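Local coordinates for 3,4-dihydroxybenzoate decarboxylase (PDB 5NY5), which catalyses the decarboxylation of 3,4-dihydroxybenzoate and the reverse para-carboxylation of catechols, as a UbiD-family enzyme dependent on prenylated FMN, at residues G366-K371 and G382-I387; E403-F408 and T418-G423. One frame throughout, in Å; residues are numbered along the deposited sequence.

Contact 1 of 2, residues G366-K371 and G382-I387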
ATOM      1  N   GLY A 366      13.491 -20.118  -3.127  1.00 36.46           N
ATOM      2  CA  GLY A 366      12.867 -21.386  -2.822  1.00 36.68           C
ATOM      3  C   GLY A 366      11.562 -21.595  -3.557  1.00 36.46           C
ATOM      4  O   GLY A 366      10.686 -20.725  -3.549  1.00 36.04           O
ATOM      5  N   ILE A 367      11.423 -22.747  -4.202  1.00 36.82           N
ATOM      6  CA  ILE A 367      10.220 -23.107  -4.942  1.00 36.77           C
ATOM      7  C   ILE A 367       9.532 -24.227  -4.180  1.00 37.03           C
ATOM      8  O   ILE A 367      10.149 -25.258  -3.895  1.00 37.50           O
ATOM      9  CB  ILE A 367      10.551 -23.544  -6.380  1.00 37.10           C
ATOM     10  CG1 ILE A 367      11.657 -22.667  -6.970  1.00 37.08           C
ATOM     11  CG2 ILE A 367       9.307 -23.514  -7.247  1.00 37.03           C
ATOM     12  CD1 ILE A 367      11.289 -21.213  -7.113  1.00 36.61           C
ATOM     13  N   LEU A 368       8.262 -24.029  -3.848  1.00 36.81           N
ATOM     14  CA  LEU A 368       7.506 -24.989  -3.058  1.00 37.10           C
ATOM     15  C   LEU A 368       6.333 -25.511  -3.870  1.00 37.24           C
ATOM     16  O   LEU A 368       5.550 -24.727  -4.414  1.00 46.19           O
ATOM     17  CB  LEU A 368       7.017 -24.366  -1.750  1.00 36.87           C
ATOM     18  CG  LEU A 368       7.949 -24.499  -0.543  1.00 37.50           C
ATOM     19  CD1 LEU A 368       9.277 -23.798  -0.773  1.00 36.95           C
ATOM     20  CD2 LEU A 368       7.272 -23.962   0.707  1.00 36.98           C
ATOM     21  N   GLN A 369       6.218 -26.830  -3.946  1.00 37.78           N
ATOM     22  CA  GLN A 369       5.145 -27.498  -4.670  1.00 38.07           C
ATOM     23  C   GLN A 369       4.201 -28.103  -3.643  1.00 38.33           C
ATOM     24  O   GLN A 369       4.567 -29.049  -2.939  1.00 42.19           O
ATOM     25  CB  GLN A 369       5.701 -28.568  -5.603  1.00 38.59           C
ATOM     26  CG  GLN A 369       4.679 -29.143  -6.558  1.00 38.93           C
ATOM     27  CD  GLN A 369       5.251 -30.259  -7.399  1.00 39.53           C
ATOM     28  OE1 GLN A 369       5.876 -31.178  -6.876  1.00 39.92           O
ATOM     29  NE2 GLN A 369       5.049 -30.182  -8.709  1.00 39.69           N
ATOM     30  N   VAL A 370       2.993 -27.555  -3.554  1.00 38.15           N
ATOM     31  CA  VAL A 370       2.003 -28.016  -2.595  1.00 38.45           C
ATOM     32  C   VAL A 370       0.812 -28.574  -3.357  1.00 38.84           C
ATOM     33  O   VAL A 370       0.638 -28.340  -4.554  1.00 38.78           O
ATOM     34  CB  VAL A 370       1.555 -26.898  -1.635  1.00 38.04           C
ATOM     35  CG1 VAL A 370       2.744 -26.363  -0.861  1.00 37.76           C
ATOM     36  CG2 VAL A 370       0.869 -25.783  -2.405  1.00 37.62           C
ATOM     37  N   LYS A 371      -0.017 -29.325  -2.637  1.00 39.33           N
ATOM     38  CA  LYS A 371      -1.230 -29.915  -3.193  1.00 39.82           C
ATOM     39  C   LYS A 371      -2.378 -29.639  -2.233  1.00 39.96           C
ATOM     40  O   LYS A 371      -2.416 -30.195  -1.132  1.00 42.11           O
ATOM     41  CB  LYS A 371      -1.060 -31.416  -3.423  1.00 40.55           C
ATOM     42  CG  LYS A 371      -2.289 -32.102  -3.994  1.00 41.17           C
ATOM     43  CD  LYS A 371      -2.067 -33.603  -4.121  1.00 41.95           C
ATOM     44  CE  LYS A 371      -3.271 -34.297  -4.738  1.00 44.73           C
ATOM     45  NZ  LYS A 371      -3.127 -35.778  -4.704  1.00 49.60           N
ATOM     46  N   GLY A 382       0.555 -20.195   2.313  1.00 36.11           N
ATOM     47  CA  GLY A 382       1.340 -19.164   2.960  1.00 35.80           C
ATOM     48  C   GLY A 382       1.989 -19.650   4.237  1.00 36.16           C
ATOM     49  O   GLY A 382       3.097 -19.228   4.574  1.00 36.04           O
ATOM     50  N   GLN A 383       1.314 -20.542   4.964  1.00 40.08           N
ATOM     51  CA  GLN A 383       1.942 -21.171   6.118  1.00 38.44           C
ATOM     52  C   GLN A 383       3.190 -21.937   5.703  1.00 38.85           C
ATOM     53  O   GLN A 383       4.221 -21.870   6.382  1.00 44.67           O
ATOM     54  CB  GLN A 383       0.950 -22.096   6.819  1.00 40.09           C
ATOM     55  CG  GLN A 383       1.472 -22.699   8.112  1.00 41.86           C
ATOM     56  CD  GLN A 383       1.740 -21.650   9.176  1.00 40.31           C
ATOM     57  OE1 GLN A 383       1.048 -20.637   9.256  1.00 40.84           O
ATOM     58  NE2 GLN A 383       2.754 -21.889   9.998  1.00 45.51           N
ATOM     59  N   ALA A 384       3.122 -22.652   4.579  1.00 37.19           N
ATOM     60  CA  ALA A 384       4.290 -23.378   4.091  1.00 37.33           C
ATOM     61  C   ALA A 384       5.431 -22.430   3.753  1.00 36.88           C
ATOM     62  O   ALA A 384       6.602 -22.741   4.001  1.00 37.13           O
ATOM     63  CB  ALA A 384       3.914 -24.217   2.871  1.00 37.38           C
ATOM     64  N   ALA A 385       5.110 -21.264   3.185  1.00 43.47           N
ATOM     65  CA  ALA A 385       6.144 -20.290   2.858  1.00 35.95           C
ATOM     66  C   ALA A 385       6.769 -19.704   4.116  1.00 36.08           C
ATOM     67  O   ALA A 385       7.984 -19.485   4.169  1.00 36.13           O
ATOM     68  CB  ALA A 385       5.563 -19.183   1.981  1.00 35.43           C
ATOM     69  N   LEU A 386       5.954 -19.450   5.138  1.00 36.21           N
ATOM     70  CA  LEU A 386       6.488 -18.935   6.394  1.00 36.45           C
ATOM     71  C   LEU A 386       7.396 -19.952   7.074  1.00 37.11           C
ATOM     72  O   LEU A 386       8.393 -19.578   7.700  1.00 37.34           O
ATOM     73  CB  LEU A 386       5.345 -18.533   7.322  1.00 38.66           C
ATOM     74  CG  LEU A 386       4.457 -17.407   6.794  1.00 36.02           C
ATOM     75  CD1 LEU A 386       3.303 -17.140   7.743  1.00 36.27           C
ATOM     76  CD2 LEU A 386       5.276 -16.154   6.575  1.00 35.62           C
ATOM     77  N   ILE A 387       7.068 -21.239   6.968  1.00 37.52           N
ATOM     78  CA  ILE A 387       7.902 -22.260   7.593  1.00 38.25           C
ATOM     79  C   ILE A 387       9.272 -22.304   6.928  1.00 38.21           C
ATOM     80  O   ILE A 387      10.305 -22.359   7.603  1.00 38.69           O
ATOM     81  CB  ILE A 387       7.203 -23.629   7.551  1.00 38.74           C
ATOM     82  CG1 ILE A 387       5.925 -23.603   8.384  1.00 38.97           C
ATOM     83  CG2 ILE A 387       8.126 -24.707   8.069  1.00 39.56           C
ATOM     84  CD1 ILE A 387       5.075 -24.841   8.226  1.00 39.42           C
TER
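The backbone oxygen of A384 meets CD2 of L368 at 3.6 Å, a van der Waals contact of a methyl group with a carbonyl; no hydrogen bond links strand 366-370 to helix 382-387. The helix supplies its own polar bonds, as in the 2.9 Å step from L386 N to G382 O that spans the turn carrying A384, and the strand turns its backbone to its neighbours, L368 pairing with I399 and V401. What remains between the two elements is apolar. With chi2 of L368 at 62°, CD2 stands anti to CA at the far end of the side chain, and this branch alone does the touching. L368 CD2 also lies 4.0 Å from A384 CB. Two residues further along the same face of the strand, V370 CG1 stands 4.5 Å from A384 CB, a looser approach. The small A384 faces two branched side chains. The axes of the short segments come within 9.9 Å and run at 143° to one another. A385 leans instead on I398 and L400. From other sides of the helix, I387 packs on helix 324-346, and Q383 NE2 hydrogen-bonds to L389 O of a second subunit. Strand 365-370, helix 380-391 and the parallel strand 397-401 make up a beta-alpha-beta unit, and this aliphatic seam is the classic way its helix is laid on the sheet.

Contact 2 of 2, residues E403-F408 and T418-G423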
ATOM      1  N   GLU A 403       0.742 -28.990  -7.712  1.00 39.38           N
ATOM      2  CA  GLU A 403       1.403 -30.244  -8.044  1.00 39.90           C
ATOM      3  C   GLU A 403       1.490 -30.499  -9.543  1.00 40.29           C
ATOM      4  O   GLU A 403       2.225 -31.402  -9.952  1.00 40.71           O
ATOM      5  CB  GLU A 403       0.688 -31.413  -7.360  1.00 40.46           C
ATOM      6  CG  GLU A 403      -0.714 -31.706  -7.882  1.00 40.93           C
ATOM      7  CD  GLU A 403      -1.775 -30.799  -7.286  1.00 43.00           C
ATOM      8  OE1 GLU A 403      -1.439 -29.669  -6.878  1.00 43.96           O
ATOM      9  OE2 GLU A 403      -2.950 -31.219  -7.217  1.00 48.20           O
ATOM     10  N   ASP A 404       0.774 -29.737 -10.370  1.00 40.25           N
ATOM     11  CA  ASP A 404       0.851 -29.893 -11.816  1.00 40.72           C
ATOM     12  C   ASP A 404       1.823 -28.908 -12.458  1.00 40.37           C
ATOM     13  O   ASP A 404       1.722 -28.637 -13.657  1.00 40.71           O
ATOM     14  CB  ASP A 404      -0.540 -29.763 -12.439  1.00 41.13           C
ATOM     15  CG  ASP A 404      -1.148 -28.390 -12.242  1.00 43.26           C
ATOM     16  OD1 ASP A 404      -0.667 -27.639 -11.370  1.00 39.96           O
ATOM     17  OD2 ASP A 404      -2.117 -28.070 -12.960  1.00 41.02           O
ATOM     18  N   VAL A 405       2.766 -28.380 -11.689  1.00 39.79           N
ATOM     19  CA  VAL A 405       3.774 -27.453 -12.185  1.00 39.50           C
ATOM     20  C   VAL A 405       5.141 -28.058 -11.910  1.00 39.57           C
ATOM     21  O   VAL A 405       5.441 -28.422 -10.770  1.00 39.38           O
ATOM     22  CB  VAL A 405       3.649 -26.067 -11.527  1.00 38.80           C
ATOM     23  CG1 VAL A 405       4.817 -25.184 -11.918  1.00 38.56           C
ATOM     24  CG2 VAL A 405       2.341 -25.417 -11.913  1.00 38.84           C
ATOM     25  N   ASP A 406       5.962 -28.160 -12.950  1.00 40.94           N
ATOM     26  CA  ASP A 406       7.307 -28.721 -12.840  1.00 41.70           C
ATOM     27  C   ASP A 406       8.214 -27.681 -12.197  1.00 41.16           C
ATOM     28  O   ASP A 406       8.650 -26.731 -12.850  1.00 43.73           O
ATOM     29  CB  ASP A 406       7.821 -29.138 -14.213  1.00 43.98           C
ATOM     30  CG  ASP A 406       9.157 -29.859 -14.147  1.00 45.37           C
ATOM     31  OD1 ASP A 406       9.490 -30.408 -13.079  1.00 44.91           O
ATOM     32  OD2 ASP A 406       9.874 -29.882 -15.169  1.00 51.02           O
ATOM     33  N   ILE A 407       8.518 -27.864 -10.911  1.00 39.28           N
ATOM     34  CA  ILE A 407       9.251 -26.849 -10.161  1.00 38.77           C
ATOM     35  C   ILE A 407      10.712 -26.741 -10.559  1.00 39.00           C
ATOM     36  O   ILE A 407      11.387 -25.800 -10.133  1.00 47.09           O
ATOM     37  CB  ILE A 407       9.160 -27.108  -8.645  1.00 38.54           C
ATOM     38  CG1 ILE A 407       9.881 -28.402  -8.269  1.00 39.09           C
ATOM     39  CG2 ILE A 407       7.717 -27.174  -8.216  1.00 38.37           C
ATOM     40  CD1 ILE A 407       9.911 -28.662  -6.777  1.00 39.03           C
ATOM     41  N   PHE A 408      11.222 -27.677 -11.354  1.00 40.56           N
ATOM     42  CA  PHE A 408      12.586 -27.606 -11.857  1.00 41.21           C
ATOM     43  C   PHE A 408      12.663 -26.977 -13.239  1.00 43.58           C
ATOM     44  O   PHE A 408      13.767 -26.780 -13.757  1.00 43.10           O
ATOM     45  CB  PHE A 408      13.215 -29.002 -11.876  1.00 41.41           C
ATOM     46  CG  PHE A 408      13.261 -29.657 -10.529  1.00 41.09           C
ATOM     47  CD1 PHE A 408      14.319 -29.421  -9.668  1.00 41.10           C
ATOM     48  CD2 PHE A 408      12.241 -30.495 -10.115  1.00 42.05           C
ATOM     49  CE1 PHE A 408      14.360 -30.009  -8.424  1.00 41.25           C
ATOM     50  CE2 PHE A 408      12.278 -31.089  -8.870  1.00 41.67           C
ATOM     51  CZ  PHE A 408      13.340 -30.844  -8.024  1.00 41.38           C
ATOM     52  N   THR A 418       2.372 -16.297 -14.504  1.00 37.98           N
ATOM     53  CA  THR A 418       1.679 -15.555 -15.548  1.00 38.57           C
ATOM     54  C   THR A 418       0.174 -15.790 -15.537  1.00 38.86           C
ATOM     55  O   THR A 418      -0.600 -14.833 -15.624  1.00 39.02           O
ATOM     56  CB  THR A 418       2.261 -15.923 -16.920  1.00 39.31           C
ATOM     57  OG1 THR A 418       3.559 -15.338 -17.063  1.00 39.19           O
ATOM     58  CG2 THR A 418       1.373 -15.424 -18.035  1.00 40.13           C
ATOM     59  N   THR A 419      -0.262 -17.041 -15.413  1.00 39.01           N
ATOM     60  CA  THR A 419      -1.674 -17.382 -15.523  1.00 39.46           C
ATOM     61  C   THR A 419      -2.320 -17.741 -14.195  1.00 38.98           C
ATOM     62  O   THR A 419      -3.525 -18.001 -14.166  1.00 39.36           O
ATOM     63  CB  THR A 419      -1.867 -18.548 -16.499  1.00 40.22           C
ATOM     64  OG1 THR A 419      -1.389 -19.757 -15.897  1.00 39.94           O
ATOM     65  CG2 THR A 419      -1.110 -18.293 -17.790  1.00 40.78           C
ATOM     66  N   ARG A 420      -1.562 -17.776 -13.104  1.00 38.25           N
ATOM     67  CA  ARG A 420      -2.079 -18.184 -11.805  1.00 37.88           C
ATOM     68  C   ARG A 420      -1.671 -17.186 -10.737  1.00 45.83           C
ATOM     69  O   ARG A 420      -1.303 -17.553  -9.617  1.00 36.77           O
ATOM     70  CB  ARG A 420      -1.607 -19.591 -11.451  1.00 37.87           C
ATOM     71  CG  ARG A 420      -2.251 -20.667 -12.299  1.00 38.60           C
ATOM     72  CD  ARG A 420      -1.679 -22.037 -12.015  1.00 38.66           C
ATOM     73  NE  ARG A 420      -2.472 -23.077 -12.660  1.00 39.40           N
ATOM     74  CZ  ARG A 420      -2.226 -24.376 -12.558  1.00 39.65           C
ATOM     75  NH1 ARG A 420      -1.203 -24.804 -11.834  1.00 39.25           N
ATOM     76  NH2 ARG A 420      -3.006 -25.247 -13.181  1.00 40.39           N
HETATM   77  N   MSE A 421      -1.756 -15.904 -11.063  1.00 38.52           N
HETATM   78  CA  MSE A 421      -1.225 -14.873 -10.194  1.00 36.59           C
HETATM   79  C   MSE A 421      -1.740 -13.491 -10.577  1.00 36.74           C
HETATM   80  O   MSE A 421      -1.758 -13.128 -11.750  1.00 37.22           O
HETATM   81  CB  MSE A 421       0.299 -14.892 -10.255  1.00 36.29           C
HETATM   82  CG  MSE A 421       0.988 -14.624  -8.943  1.00 48.34           C
HETATM   83 SE   MSE A 421       2.700 -13.768  -9.228  1.00 79.53          SE
HETATM   84  CE  MSE A 421       2.047 -12.144 -10.075  1.00 44.66           C
ATOM     85  N   GLN A 422      -2.155 -12.721  -9.577  1.00 36.41           N
ATOM     86  CA  GLN A 422      -2.525 -11.323  -9.756  1.00 36.51           C
ATOM     87  C   GLN A 422      -1.654 -10.482  -8.837  1.00 35.93           C
ATOM     88  O   GLN A 422      -1.628 -10.709  -7.625  1.00 35.52           O
ATOM     89  CB  GLN A 422      -4.011 -11.105  -9.471  1.00 36.84           C
ATOM     90  CG  GLN A 422      -4.933 -11.651 -10.560  1.00 37.61           C
ATOM     91  CD  GLN A 422      -4.841 -10.868 -11.868  1.00 38.15           C
ATOM     92  OE1 GLN A 422      -4.417  -9.715 -11.887  1.00 43.23           O
ATOM     93  NE2 GLN A 422      -5.245 -11.497 -12.964  1.00 38.85           N
ATOM     94  N   GLY A 423      -0.945  -9.512  -9.418  1.00 35.97           N
ATOM     95  CA  GLY A 423       0.078  -8.789  -8.681  1.00 35.49           C
ATOM     96  C   GLY A 423      -0.426  -8.083  -7.437  1.00 35.19           C
ATOM     97  O   GLY A 423       0.328  -7.898  -6.478  1.00 37.43           O
TER
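R420 runs alongside V405 in the reverse sense, with V405 CG2, set obliquely to the guanidinium, 3.6 Å from R420 NH1, before its end reaches D404. The result is a two-pronged, end-on salt bridge that ties the loop after strand 397-401 to the residue just beyond helix 410-419, so the two ends of this loop-helix excursion are joined. The backbone of R420 departs from helical angles directly after that helix, and its side chain runs extended from CG to NE across to the loop. D404 reaches back with CG between its own backbone N and carbonyl carbon (chi1 64°), which carries the carboxylate towards the arginine. The flat groups lie nearly coplanar, 21° apart, and each carboxylate oxygen has its own nitrogen, an arrangement that should hold both groups against rotation. NH2 also bonds to F473 O, and W415 and V465 pack along the arginine. At the helix end and just past it, T418 O and M421 O hydrogen-bond to K396 NZ of a third subunit. The two prongs are almost straight: NH1 of R420 to OD1 of D404 is 2.9 Å at 173°, and NH2 of R420 meets the syn lone pair of OD2 of D404 at 3.0 Å.

Overall arrangement
Both contacts belong to the C-terminal UbiD family domain and follow one another in series, contact 1 closing before contact 2 opens, with their centres about 13 Å apart. Strand 397-401 lies between them in sequence: it pairs in parallel with strand 365-370 of contact 1, and the loop that leaves it is the first segment of contact 2. The two meet directly where Q369 NE2 comes within 2.7 Å of V405 O. Apolar packing thus sets a helix on the mixed sheet, while a salt bridge from a buried arginine fixes the next loop-helix connection. Both lie away from the flavin and manganese sites, beside interfaces with different neighbouring subunits of the hexamer.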